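Local coordinates for protein peptide chain release factor RF2 (PDB 2IHR) that directs termination of translation at the UGA and UAA stop codons, working on the ribosome to release the finished polypeptide, at residues Ala129-Glu134 / Pro192-Ala197; Met135-Tyr140 / Ala162-Ala167; Arg312-Asp317 / Asn335-Asp340; Val321-Thr326 / Met342-Ala347. All coordinates share one frame; numbering follows the deposited sequence.

Interaction 1 (Ala129-Glu134 / Pro192-Ala197); sequences ACDWAE and PSPFDA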
loop_
_atom_site.group_PDB
_atom_site.type_symbol
_atom_site.label_atom_id
_atom_site.label_comp_id
_atom_site.label_asym_id
_atom_site.label_seq_id
_atom_site.Cartn_x
_atom_site.Cartn_y
_atom_site.Cartn_z
ATOM N N ALA A 129 3.770 23.211 -6.535
ATOM C CA ALA A 129 3.826 21.753 -6.581
ATOM C C ALA A 129 4.898 21.084 -5.680
ATOM O O ALA A 129 4.754 19.927 -5.267
ATOM C CB ALA A 129 3.978 21.277 -8.040
ATOM N N CYS A 130 5.967 21.793 -5.370
ATOM C CA CYS A 130 7.013 21.204 -4.544
ATOM C C CYS A 130 6.549 21.203 -3.094
ATOM O O CYS A 130 6.810 20.261 -2.340
ATOM C CB CYS A 130 8.346 21.990 -4.674
ATOM S SG CYS A 130 9.047 22.113 -6.359
ATOM N N ASP A 131 5.862 22.272 -2.719
ATOM C CA ASP A 131 5.334 22.405 -1.374
ATOM C C ASP A 131 4.292 21.290 -1.180
ATOM O O ASP A 131 4.301 20.575 -0.165
ATOM C CB ASP A 131 4.722 23.811 -1.224
ATOM C CG ASP A 131 4.325 24.148 0.216
ATOM O OD1 ASP A 131 5.047 23.749 1.163
ATOM O OD2 ASP A 131 3.287 24.840 0.389
ATOM N N TRP A 132 3.419 21.131 -2.177
ATOM C CA TRP A 132 2.374 20.105 -2.160
ATOM C C TRP A 132 2.965 18.695 -2.006
ATOM O O TRP A 132 2.434 17.852 -1.288
ATOM C CB TRP A 132 1.564 20.215 -3.455
ATOM C CG TRP A 132 0.401 19.238 -3.644
ATOM C CD1 TRP A 132 0.004 18.679 -4.829
ATOM C CD2 TRP A 132 -0.510 18.732 -2.638
ATOM N NE1 TRP A 132 -1.079 17.859 -4.622
ATOM C CE2 TRP A 132 -1.414 17.872 -3.290
ATOM C CE3 TRP A 132 -0.649 18.927 -1.249
ATOM C CZ2 TRP A 132 -2.430 17.206 -2.616
ATOM C CZ3 TRP A 132 -1.678 18.259 -0.571
ATOM C CH2 TRP A 132 -2.542 17.413 -1.259
ATOM N N ALA A 133 4.051 18.425 -2.709
ATOM C CA ALA A 133 4.701 17.136 -2.626
ATOM C C ALA A 133 5.216 16.887 -1.154
ATOM O O ALA A 133 5.091 15.780 -0.570
ATOM C CB ALA A 133 5.845 17.110 -3.644
ATOM N N GLU A 134 5.784 17.922 -0.550
ATOM C CA GLU A 134 6.263 17.799 0.808
ATOM C C GLU A 134 5.057 17.552 1.739
ATOM O O GLU A 134 5.155 16.845 2.754
ATOM C CB GLU A 134 6.994 19.074 1.186
ATOM C CG GLU A 134 7.699 19.003 2.523
ATOM C CD GLU A 134 8.458 20.267 2.790
ATOM O OE1 GLU A 134 8.969 20.827 1.805
ATOM O OE2 GLU A 134 8.551 20.694 3.960
ATOM N N PRO A 192 -5.078 29.126 -2.659
ATOM C CA PRO A 192 -4.261 30.251 -3.130
ATOM C C PRO A 192 -2.793 29.997 -2.644
ATOM O O PRO A 192 -2.549 29.599 -1.490
ATOM C CB PRO A 192 -4.943 31.474 -2.495
ATOM C CG PRO A 192 -5.735 30.892 -1.290
ATOM C CD PRO A 192 -6.240 29.585 -1.867
ATOM N N SER A 193 -1.824 30.210 -3.530
ATOM C CA SER A 193 -0.420 29.955 -3.207
ATOM C C SER A 193 0.262 30.912 -2.244
ATOM O O SER A 193 0.144 32.125 -2.385
ATOM C CB SER A 193 0.404 29.915 -4.509
ATOM O OG SER A 193 1.810 29.801 -4.273
ATOM N N PRO A 194 0.983 30.377 -1.238
ATOM C CA PRO A 194 1.650 31.330 -0.344
ATOM C C PRO A 194 2.677 32.115 -1.162
ATOM O O PRO A 194 2.975 33.257 -0.861
ATOM C CB PRO A 194 2.316 30.440 0.713
ATOM C CG PRO A 194 2.413 29.057 0.055
ATOM C CD PRO A 194 1.125 28.991 -0.753
ATOM N N PHE A 195 3.175 31.498 -2.230
ATOM C CA PHE A 195 4.177 32.104 -3.105
ATOM C C PHE A 195 3.721 33.185 -4.108
ATOM O O PHE A 195 4.560 33.846 -4.712
ATOM C CB PHE A 195 4.898 30.977 -3.826
ATOM C CG PHE A 195 5.326 29.893 -2.904
ATOM C CD1 PHE A 195 6.099 30.196 -1.774
ATOM C CD2 PHE A 195 4.888 28.584 -3.087
ATOM C CE1 PHE A 195 6.421 29.220 -0.841
ATOM C CE2 PHE A 195 5.206 27.589 -2.155
ATOM C CZ PHE A 195 5.975 27.916 -1.028
ATOM N N ASP A 196 2.409 33.356 -4.289
ATOM C CA ASP A 196 1.861 34.369 -5.199
ATOM C C ASP A 196 1.060 35.375 -4.385
ATOM O O ASP A 196 0.075 35.017 -3.749
ATOM C CB ASP A 196 0.961 33.737 -6.285
ATOM C CG ASP A 196 0.085 34.769 -7.019
ATOM O OD1 ASP A 196 0.187 35.974 -6.719
ATOM O OD2 ASP A 196 -0.724 34.381 -7.900
ATOM N N ALA A 197 1.496 36.634 -4.433
ATOM C CA ALA A 197 0.867 37.727 -3.707
ATOM C C ALA A 197 -0.630 37.902 -3.956
ATOM O O ALA A 197 -1.371 38.226 -3.023
ATOM C CB ALA A 197 1.604 39.025 -3.998
#
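D131 and F195 meet between helix 127-145 and the loop that joins strands 185-190 and 201-213. The CB of D131 comes up to the ring edge of F195, near the ring plane, with CE2 as the nearest atom at 3.9 Å. D131 has its CG anti to the backbone N (chi1 -171°), an arrangement that leaves its OD2 4.3 Å from CG of P194. Its strongest polar partner is R191, just before the loop segment, which forms a salt bridge with OD2.

F195 has CG beside its backbone N (chi1 -48°), and CG of P194 lies over the centre of one face of its ring, 3.8 Å above the plane. A type I turn from S193 to D196 sets up this pairing; D196 N bonds to S193 O at 3.2 Å, and F195 N makes a weak bond to S193 OG. S193, P194 and F195 spell the SPF tripeptide of RF2-type factors, the codon-reading element of this family, and probably serve that role here.

No hydrogen bond links the two segments, and only 81 Å² is buried. The chemistry is therefore mainly apolar and grazing: a methylene meets a ring edge over a small area, while the charge of D131 is paired with R191.

Interaction 2 (Met135-Tyr140 / Ala162-Ala167); sequences MLLRMY and AGIDYA
In the helix-on-sheet layer of this mixed alpha-beta domain, L137 of helix 127-145 rests on I164 and A167 at the start of strand 164-172. The strand belongs to the eight-stranded mixed sheet, next to the edge strand 150-158. A classic beta bulge interrupts it here, with D165 and Y166 both facing T157, and the chain turns a corner at D165. I164 and A167, on either side of that bulge in sequence, both point their CB atoms at the helix.

L137 projects from the helix with CG anti to its backbone N (chi1 -153°), which turns the branch point of the side chain to face both strand residues. All the pairing is apolar, with no hydrogen bond across. CG of L137 lies 4.4 Å from CD1 of I164, the far tip of that side chain. L156 of strand 150-158 touches L137, I164 and A167 alike, so the small cluster reaches over to the neighbouring strand. I164 also packs on A133, one helical turn before L137. The spacing is looser than tight interdigitation, in line with the modest 94 Å² buried. At the other strand residue the approach is slightly closer, CG of L137 standing 4.1 Å from the CB methyl of A167.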
loop_
_atom_site.group_PDB
_atom_site.type_symbol
_atom_site.label_atom_id
_atom_site.label_comp_id
_atom_site.label_asym_id
_atom_site.label_seq_id
_atom_site.Cartn_x
_atom_site.Cartn_y
_atom_site.Cartn_z
ATOM N N MET A 135 3.914 18.125 1.363
ATOM C CA MET A 135 2.705 17.981 2.134
ATOM C C MET A 135 2.208 16.564 2.152
ATOM O O MET A 135 1.821 16.021 3.211
ATOM C CB MET A 135 1.622 18.918 1.602
ATOM C CG MET A 135 1.930 20.438 1.841
ATOM S SD MET A 135 0.402 21.387 1.634
ATOM C CE MET A 135 0.835 22.401 0.246
ATOM N N LEU A 136 2.203 15.957 0.976
ATOM C CA LEU A 136 1.784 14.581 0.852
ATOM C C LEU A 136 2.779 13.711 1.659
ATOM O O LEU A 136 2.353 12.762 2.328
ATOM C CB LEU A 136 1.772 14.196 -0.638
ATOM C CG LEU A 136 0.665 14.783 -1.547
ATOM C CD1 LEU A 136 1.097 14.732 -3.029
ATOM C CD2 LEU A 136 -0.644 13.996 -1.347
ATOM N N LEU A 137 4.085 14.039 1.590
ATOM C CA LEU A 137 5.150 13.307 2.307
ATOM C C LEU A 137 4.880 13.325 3.812
ATOM O O LEU A 137 5.028 12.328 4.493
ATOM C CB LEU A 137 6.533 13.956 2.086
ATOM C CG LEU A 137 7.865 13.126 2.156
ATOM C CD1 LEU A 137 8.959 13.971 2.783
ATOM C CD2 LEU A 137 7.710 11.845 2.906
ATOM N N ARG A 138 4.518 14.493 4.319
ATOM C CA ARG A 138 4.194 14.677 5.718
ATOM C C ARG A 138 2.904 13.857 6.005
ATOM O O ARG A 138 2.750 13.199 7.068
ATOM C CB ARG A 138 3.960 16.161 5.934
ATOM C CG ARG A 138 4.400 16.725 7.270
ATOM C CD ARG A 138 5.544 17.702 7.057
ATOM N NE ARG A 138 5.117 18.823 6.234
ATOM C CZ ARG A 138 5.888 19.848 5.889
ATOM N NH1 ARG A 138 7.157 19.913 6.295
ATOM N NH2 ARG A 138 5.381 20.810 5.131
ATOM N N MET A 139 1.974 13.874 5.048
ATOM C CA MET A 139 0.755 13.144 5.250
ATOM C C MET A 139 1.042 11.680 5.417
ATOM O O MET A 139 0.609 11.066 6.390
ATOM C CB MET A 139 -0.184 13.352 4.093
ATOM C CG MET A 139 -1.516 12.629 4.178
ATOM S SD MET A 139 -2.584 13.018 2.764
ATOM C CE MET A 139 -1.923 12.025 1.666
ATOM N N TYR A 140 1.769 11.100 4.479
ATOM C CA TYR A 140 2.082 9.674 4.575
ATOM C C TYR A 140 3.026 9.357 5.744
ATOM O O TYR A 140 3.002 8.278 6.309
ATOM C CB TYR A 140 2.682 9.202 3.243
ATOM C CG TYR A 140 1.685 9.235 2.118
ATOM C CD1 TYR A 140 0.506 8.534 2.212
ATOM C CD2 TYR A 140 1.883 10.031 0.991
ATOM C CE1 TYR A 140 -0.466 8.626 1.250
ATOM C CE2 TYR A 140 0.908 10.117 -0.007
ATOM C CZ TYR A 140 -0.269 9.421 0.137
ATOM O OH TYR A 140 -1.298 9.558 -0.785
ATOM N N ALA A 162 11.431 25.899 -3.035
ATOM C CA ALA A 162 10.786 25.363 -1.839
ATOM C C ALA A 162 10.341 23.927 -1.992
ATOM O O ALA A 162 10.357 23.354 -3.089
ATOM C CB ALA A 162 9.566 26.231 -1.450
ATOM N N GLY A 163 9.939 23.363 -0.863
ATOM C CA GLY A 163 9.434 22.014 -0.851
ATOM C C GLY A 163 10.400 21.045 -1.453
ATOM O O GLY A 163 11.587 21.339 -1.594
ATOM N N ILE A 164 9.891 19.895 -1.843
ATOM C CA ILE A 164 10.744 18.881 -2.399
ATOM C C ILE A 164 10.569 18.633 -3.887
ATOM O O ILE A 164 9.506 18.899 -4.444
ATOM C CB ILE A 164 10.532 17.575 -1.633
ATOM C CG1 ILE A 164 9.065 17.105 -1.776
ATOM C CG2 ILE A 164 10.993 17.793 -0.191
ATOM C CD1 ILE A 164 8.804 15.708 -1.300
ATOM N N ASP A 165 11.626 18.125 -4.520
ATOM C CA ASP A 165 11.597 17.834 -5.941
ATOM C C ASP A 165 11.467 16.354 -6.160
ATOM O O ASP A 165 11.183 15.885 -7.278
ATOM C CB ASP A 165 12.847 18.332 -6.629
ATOM C CG ASP A 165 12.608 19.601 -7.408
ATOM O OD1 ASP A 165 11.648 19.657 -8.220
ATOM O OD2 ASP A 165 13.396 20.542 -7.206
ATOM N N TYR A 166 11.659 15.619 -5.076
ATOM C CA TYR A 166 11.550 14.178 -5.111
ATOM C C TYR A 166 11.704 13.635 -3.685
ATOM O O TYR A 166 12.379 14.232 -2.830
ATOM C CB TYR A 166 12.630 13.634 -6.043
ATOM C CG TYR A 166 12.780 12.129 -6.089
ATOM C CD1 TYR A 166 13.356 11.434 -5.012
ATOM C CD2 TYR A 166 12.295 11.385 -7.181
ATOM C CE1 TYR A 166 13.439 10.048 -5.006
ATOM C CE2 TYR A 166 12.371 9.977 -7.190
ATOM C CZ TYR A 166 12.942 9.322 -6.085
ATOM O OH TYR A 166 12.995 7.943 -6.016
ATOM N N ALA A 167 11.046 12.519 -3.415
ATOM C CA ALA A 167 11.135 11.894 -2.104
ATOM C C ALA A 167 10.732 10.468 -2.305
ATOM O O ALA A 167 9.886 10.187 -3.139
ATOM C CB ALA A 167 10.204 12.575 -1.106
#

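Interaction 3 (Arg312-Asp317 / Asn335-Asp340); sequences RSYVLD and NVLDGD
Y314 and L316 lie against V336 and L337, where a Schellman motif ends helix 333-336 over the large mixed sheet. Along strand 312-315, R312 comes first: its NH1 donates to OH of Y314 at 2.8 Å, with the oxygen only 5° out of the guanidinium plane. Y314 follows with CG beside its backbone N (chi1 -56°), which sets the ring against the helix end. There CE2 of Y314 approaches CG1 of V336 to 3.7 Å, and CD2 of Y314 is 4.2 Å from CD2 of L337; both methyls meet the ring at a slant. W132 packs edge-to-face with the same ring, and H187 ND1 is a further hydrogen-bond partner of the hydroxyl.

If a leucine stood at Y314, R312 NH1 would probably be left without its hydroxyl mate, and a gap is likely to open beside V336 CG1 and W132.

L316 comes next; its CD2 reaches CD1 of L337 at 4.3 Å, so the two branches of L337 divide between L316 and the tyrosine. Beyond them, G339 has positive phi and its N bonds to V336 O at 3.1 Å. N335 O accepts two backbone donors from opposite faces of its carbonyl plane, D338 N at 2.9 Å and D340 N at 3.1 Å.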
loop_
_atom_site.group_PDB
_atom_site.type_symbol
_atom_site.label_atom_id
_atom_site.label_comp_id
_atom_site.label_asym_id
_atom_site.label_seq_id
_atom_site.Cartn_x
_atom_site.Cartn_y
_atom_site.Cartn_z
ATOM N N ARG A 312 -7.665 11.901 -6.451
ATOM C CA ARG A 312 -8.259 12.560 -5.308
ATOM C C ARG A 312 -7.999 14.040 -5.284
ATOM O O ARG A 312 -6.978 14.468 -5.790
ATOM C CB ARG A 312 -7.769 11.867 -4.002
ATOM C CG ARG A 312 -8.472 12.438 -2.778
ATOM C CD ARG A 312 -7.842 11.938 -1.596
ATOM N NE ARG A 312 -7.904 10.498 -1.582
ATOM C CZ ARG A 312 -6.908 9.752 -1.172
ATOM N NH1 ARG A 312 -5.792 10.356 -0.762
ATOM N NH2 ARG A 312 -7.022 8.427 -1.206
ATOM N N SER A 313 -8.939 14.844 -4.752
ATOM C CA SER A 313 -8.717 16.308 -4.680
ATOM C C SER A 313 -8.814 16.892 -3.288
ATOM O O SER A 313 -9.726 16.551 -2.463
ATOM C CB SER A 313 -9.643 17.099 -5.611
ATOM O OG SER A 313 -9.188 17.003 -6.955
ATOM N N TYR A 314 -7.845 17.775 -3.027
ATOM C CA TYR A 314 -7.749 18.438 -1.740
ATOM C C TYR A 314 -7.964 19.903 -1.947
ATOM O O TYR A 314 -7.015 20.647 -2.131
ATOM C CB TYR A 314 -6.374 18.217 -1.141
ATOM C CG TYR A 314 -5.979 16.770 -0.988
ATOM C CD1 TYR A 314 -5.740 15.965 -2.122
ATOM C CD2 TYR A 314 -5.781 16.208 0.291
ATOM C CE1 TYR A 314 -5.308 14.650 -2.006
ATOM C CE2 TYR A 314 -5.338 14.884 0.426
ATOM C CZ TYR A 314 -5.098 14.131 -0.722
ATOM O OH TYR A 314 -4.557 12.889 -0.597
ATOM N N VAL A 315 -9.200 20.354 -1.892
ATOM C CA VAL A 315 -9.386 21.761 -2.164
ATOM C C VAL A 315 -9.722 22.472 -0.881
ATOM O O VAL A 315 -10.842 22.447 -0.395
ATOM C CB VAL A 315 -10.405 21.982 -3.369
ATOM C CG1 VAL A 315 -11.303 20.841 -3.487
ATOM C CG2 VAL A 315 -11.163 23.305 -3.224
ATOM N N LEU A 316 -8.671 23.118 -0.387
ATOM C CA LEU A 316 -8.608 23.802 0.877
ATOM C C LEU A 316 -9.353 25.084 1.168
ATOM O O LEU A 316 -9.765 25.285 2.302
ATOM C CB LEU A 316 -7.130 23.949 1.222
ATOM C CG LEU A 316 -6.273 22.675 0.945
ATOM C CD1 LEU A 316 -4.947 22.879 1.596
ATOM C CD2 LEU A 316 -6.868 21.328 1.465
ATOM N N ASP A 317 -9.533 25.956 0.195
ATOM C CA ASP A 317 -10.284 27.184 0.450
ATOM C C ASP A 317 -11.773 26.908 0.529
ATOM O O ASP A 317 -12.551 27.806 0.834
ATOM C CB ASP A 317 -10.058 28.199 -0.659
ATOM C CG ASP A 317 -9.994 27.544 -2.011
ATOM O OD1 ASP A 317 -10.888 26.725 -2.334
ATOM O OD2 ASP A 317 -9.040 27.837 -2.749
ATOM N N ASN A 335 -7.391 16.994 8.828
ATOM C CA ASN A 335 -7.120 15.718 9.481
ATOM C C ASN A 335 -6.541 14.717 8.519
ATOM O O ASN A 335 -5.652 13.937 8.875
ATOM C CB ASN A 335 -8.394 15.110 10.058
ATOM C CG ASN A 335 -8.957 15.914 11.170
ATOM O OD1 ASN A 335 -8.219 16.379 12.040
ATOM N ND2 ASN A 335 -10.266 16.075 11.175
ATOM N N VAL A 336 -7.115 14.704 7.310
ATOM C CA VAL A 336 -6.677 13.811 6.241
ATOM C C VAL A 336 -5.205 14.112 6.108
ATOM O O VAL A 336 -4.339 13.213 6.083
ATOM C CB VAL A 336 -7.375 14.182 4.861
ATOM C CG1 VAL A 336 -6.581 13.600 3.693
ATOM C CG2 VAL A 336 -8.761 13.661 4.803
ATOM N N LEU A 337 -4.931 15.411 6.019
ATOM C CA LEU A 337 -3.576 15.847 5.803
ATOM C C LEU A 337 -2.598 15.592 6.945
ATOM O O LEU A 337 -1.385 15.763 6.792
ATOM C CB LEU A 337 -3.587 17.321 5.378
ATOM C CG LEU A 337 -3.836 17.586 3.844
ATOM C CD1 LEU A 337 -3.876 19.041 3.567
ATOM C CD2 LEU A 337 -2.735 17.009 3.022
ATOM N N ASP A 338 -3.101 15.114 8.066
ATOM C CA ASP A 338 -2.244 14.887 9.180
ATOM C C ASP A 338 -2.091 13.387 9.493
ATOM O O ASP A 338 -1.580 12.993 10.548
ATOM C CB ASP A 338 -2.842 15.696 10.315
ATOM C CG ASP A 338 -2.145 15.492 11.621
ATOM O OD1 ASP A 338 -0.959 15.872 11.802
ATOM O OD2 ASP A 338 -2.842 14.940 12.460
ATOM N N GLY A 339 -2.552 12.553 8.560
ATOM C CA GLY A 339 -2.419 11.135 8.705
ATOM C C GLY A 339 -3.697 10.332 8.737
ATOM O O GLY A 339 -3.728 9.138 8.351
ATOM N N ASP A 340 -4.779 10.935 9.195
ATOM C CA ASP A 340 -6.003 10.148 9.294
ATOM C C ASP A 340 -6.545 9.729 7.901
ATOM O O ASP A 340 -7.437 10.388 7.336
ATOM C CB ASP A 340 -6.993 10.974 10.111
ATOM C CG ASP A 340 -8.408 10.406 10.120
ATOM O OD1 ASP A 340 -8.566 9.139 10.072
ATOM O OD2 ASP A 340 -9.352 11.254 10.194
#

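Interaction 4 (Val321-Thr326 / Met342-Ala347); sequences VKDHRT and MDLIWA
The carboxylate of D323, whose CB lies 3.9 Å from CD2 of L344, has the R325 guanidinium at one oxygen and two backbone N-H groups at the other. The guanidinium meets it edge-on and in plane: NH2 of R325 donates to the syn lone pair of D323 OD2 at 3.0 Å, nearly straight at 174°. The other oxygen, OD1, takes T326 N at 2.9 Å and R325 N at 3.0 Å, both on its anti side, tilted out of the carboxylate plane and arriving from opposite faces. Separately, K322 O sits over one face of the H324 ring, above its centre.

The bonds to OD1 make an Asx turn, extended by the bond from T326 N, which bends the chain as it leaves strand 320-323 of the mixed sheet and passes along helix 342-353. D323 OD2 also forms a salt bridge with R312. With an alanine in place of D323, R325 and R312 would probably be left without their shared counter-charge, and the N-H groups of R325 and T326 would probably be set loose from the turn.

On the helix, L344 has CG beside its backbone N (chi1 -84°), which spreads its methyls over the strand: CD2 to D323, and CD1 to V321 CG1 at 4.4 Å. One turn on, CG2 of T326 packs on CB of A347 at 3.9 Å.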
loop_
_atom_site.group_PDB
_atom_site.type_symbol
_atom_site.label_atom_id
_atom_site.label_comp_id
_atom_site.label_asym_id
_atom_site.label_seq_id
_atom_site.Cartn_x
_atom_site.Cartn_y
_atom_site.Cartn_z
ATOM N N VAL A 321 -11.948 17.335 0.942
ATOM C CA VAL A 321 -11.033 16.418 0.265
ATOM C C VAL A 321 -12.008 15.450 -0.403
ATOM O O VAL A 321 -12.935 14.980 0.217
ATOM C CB VAL A 321 -10.145 15.687 1.245
ATOM C CG1 VAL A 321 -9.630 14.418 0.626
ATOM C CG2 VAL A 321 -8.968 16.625 1.598
ATOM N N LYS A 322 -11.786 15.175 -1.679
ATOM C CA LYS A 322 -12.704 14.362 -2.447
ATOM C C LYS A 322 -12.086 13.325 -3.388
ATOM O O LYS A 322 -11.438 13.657 -4.408
ATOM C CB LYS A 322 -13.561 15.335 -3.247
ATOM C CG LYS A 322 -14.344 14.746 -4.374
ATOM C CD LYS A 322 -15.475 13.968 -3.889
ATOM C CE LYS A 322 -16.296 13.629 -5.057
ATOM N NZ LYS A 322 -17.661 13.247 -4.548
ATOM N N ASP A 323 -12.336 12.067 -3.049
ATOM C CA ASP A 323 -11.835 10.970 -3.839
ATOM C C ASP A 323 -12.763 10.715 -5.012
ATOM O O ASP A 323 -13.870 10.216 -4.860
ATOM C CB ASP A 323 -11.701 9.707 -2.983
ATOM C CG ASP A 323 -10.870 8.640 -3.657
ATOM O OD1 ASP A 323 -11.379 8.027 -4.622
ATOM O OD2 ASP A 323 -9.707 8.427 -3.243
ATOM N N HIS A 324 -12.287 11.045 -6.195
ATOM C CA HIS A 324 -13.058 10.875 -7.435
ATOM C C HIS A 324 -13.334 9.431 -7.907
ATOM O O HIS A 324 -14.158 9.209 -8.766
ATOM C CB HIS A 324 -12.336 11.633 -8.522
ATOM C CG HIS A 324 -11.993 13.040 -8.136
ATOM N ND1 HIS A 324 -12.941 14.047 -8.089
ATOM C CD2 HIS A 324 -10.805 13.626 -7.881
ATOM C CE1 HIS A 324 -12.338 15.195 -7.838
ATOM N NE2 HIS A 324 -11.042 14.979 -7.711
ATOM N N ARG A 325 -12.643 8.452 -7.351
ATOM C CA ARG A 325 -12.876 7.094 -7.754
ATOM C C ARG A 325 -13.951 6.518 -6.851
ATOM O O ARG A 325 -15.009 6.061 -7.289
ATOM C CB ARG A 325 -11.604 6.277 -7.574
ATOM C CG ARG A 325 -10.370 6.725 -8.334
ATOM C CD ARG A 325 -9.137 5.970 -7.774
ATOM N NE ARG A 325 -8.954 6.318 -6.372
ATOM C CZ ARG A 325 -8.126 5.727 -5.531
ATOM N NH1 ARG A 325 -7.352 4.719 -5.933
ATOM N NH2 ARG A 325 -8.089 6.152 -4.264
ATOM N N THR A 326 -13.647 6.541 -5.564
ATOM C CA THR A 326 -14.492 6.024 -4.513
ATOM C C THR A 326 -15.694 6.924 -4.273
ATOM O O THR A 326 -16.800 6.482 -3.938
ATOM C CB THR A 326 -13.590 5.925 -3.290
ATOM O OG1 THR A 326 -13.668 4.607 -2.740
ATOM C CG2 THR A 326 -13.912 6.987 -2.277
ATOM N N MET A 342 -7.410 6.097 7.021
ATOM C CA MET A 342 -8.101 4.838 6.929
ATOM C C MET A 342 -9.381 4.737 6.149
ATOM O O MET A 342 -9.574 3.789 5.396
ATOM C CB MET A 342 -8.302 4.264 8.327
ATOM C CG MET A 342 -7.009 3.789 8.968
ATOM S SD MET A 342 -5.995 2.697 7.907
ATOM C CE MET A 342 -7.188 1.556 7.250
ATOM N N ASP A 343 -10.277 5.688 6.309
ATOM C CA ASP A 343 -11.556 5.579 5.622
ATOM C C ASP A 343 -11.440 5.784 4.125
ATOM O O ASP A 343 -12.271 5.282 3.356
ATOM C CB ASP A 343 -12.586 6.532 6.263
ATOM C CG ASP A 343 -12.310 8.025 6.001
ATOM O OD1 ASP A 343 -11.142 8.454 5.809
ATOM O OD2 ASP A 343 -13.310 8.795 6.013
ATOM N N LEU A 344 -10.396 6.501 3.715
ATOM C CA LEU A 344 -10.148 6.754 2.308
ATOM C C LEU A 344 -9.515 5.510 1.714
ATOM O O LEU A 344 -9.733 5.168 0.547
ATOM C CB LEU A 344 -9.227 7.979 2.147
ATOM C CG LEU A 344 -9.946 9.352 2.179
ATOM C CD1 LEU A 344 -8.926 10.442 2.390
ATOM C CD2 LEU A 344 -10.765 9.552 0.850
ATOM N N ILE A 345 -8.737 4.819 2.532
ATOM C CA ILE A 345 -8.092 3.597 2.091
ATOM C C ILE A 345 -9.090 2.447 1.903
ATOM O O ILE A 345 -9.249 1.947 0.780
ATOM C CB ILE A 345 -7.007 3.189 3.083
ATOM C CG1 ILE A 345 -5.827 4.185 2.997
ATOM C CG2 ILE A 345 -6.539 1.743 2.788
ATOM C CD1 ILE A 345 -4.744 3.893 4.081
ATOM N N TRP A 346 -9.769 2.021 2.974
ATOM C CA TRP A 346 -10.748 0.935 2.843
ATOM C C TRP A 346 -11.600 1.143 1.614
ATOM O O TRP A 346 -11.871 0.228 0.863
ATOM C CB TRP A 346 -11.680 0.872 4.041
ATOM C CG TRP A 346 -11.001 0.380 5.250
ATOM C CD1 TRP A 346 -10.942 1.003 6.496
ATOM C CD2 TRP A 346 -10.132 -0.754 5.327
ATOM N NE1 TRP A 346 -10.069 0.324 7.312
ATOM C CE2 TRP A 346 -9.555 -0.754 6.631
ATOM C CE3 TRP A 346 -9.775 -1.767 4.423
ATOM C CZ2 TRP A 346 -8.638 -1.724 7.050
ATOM C CZ3 TRP A 346 -8.847 -2.743 4.841
ATOM C CH2 TRP A 346 -8.293 -2.705 6.149
ATOM N N ALA A 347 -12.018 2.373 1.411
ATOM C CA ALA A 347 -12.875 2.681 0.288
ATOM C C ALA A 347 -12.171 2.467 -1.010
ATOM O O ALA A 347 -12.797 2.112 -1.981
ATOM C CB ALA A 347 -13.377 4.126 0.380
#

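From the N terminus, helix 127-145 supplies the first segments of interactions 1 and 2 in succession. Interaction 2 closes first, when the chain returns through strand 164-172, and is nested within the longer loop that interaction 1 closes at 192-197. Interactions 3 and 4 open much later and cross: 312-317, 321-326, 335-340 and 342-347 alternate, so neighbouring strands 312-315 and 320-323 receive the successive helices 333-336 and 342-353. The two groups are in series along the chain yet adjoin in space, since W132 and M139 of helix 127-145 touch Y314 and the 335-340 segment. Interaction 1 joins helix to loop; the other three join helical elements to strands of one mixed sheet.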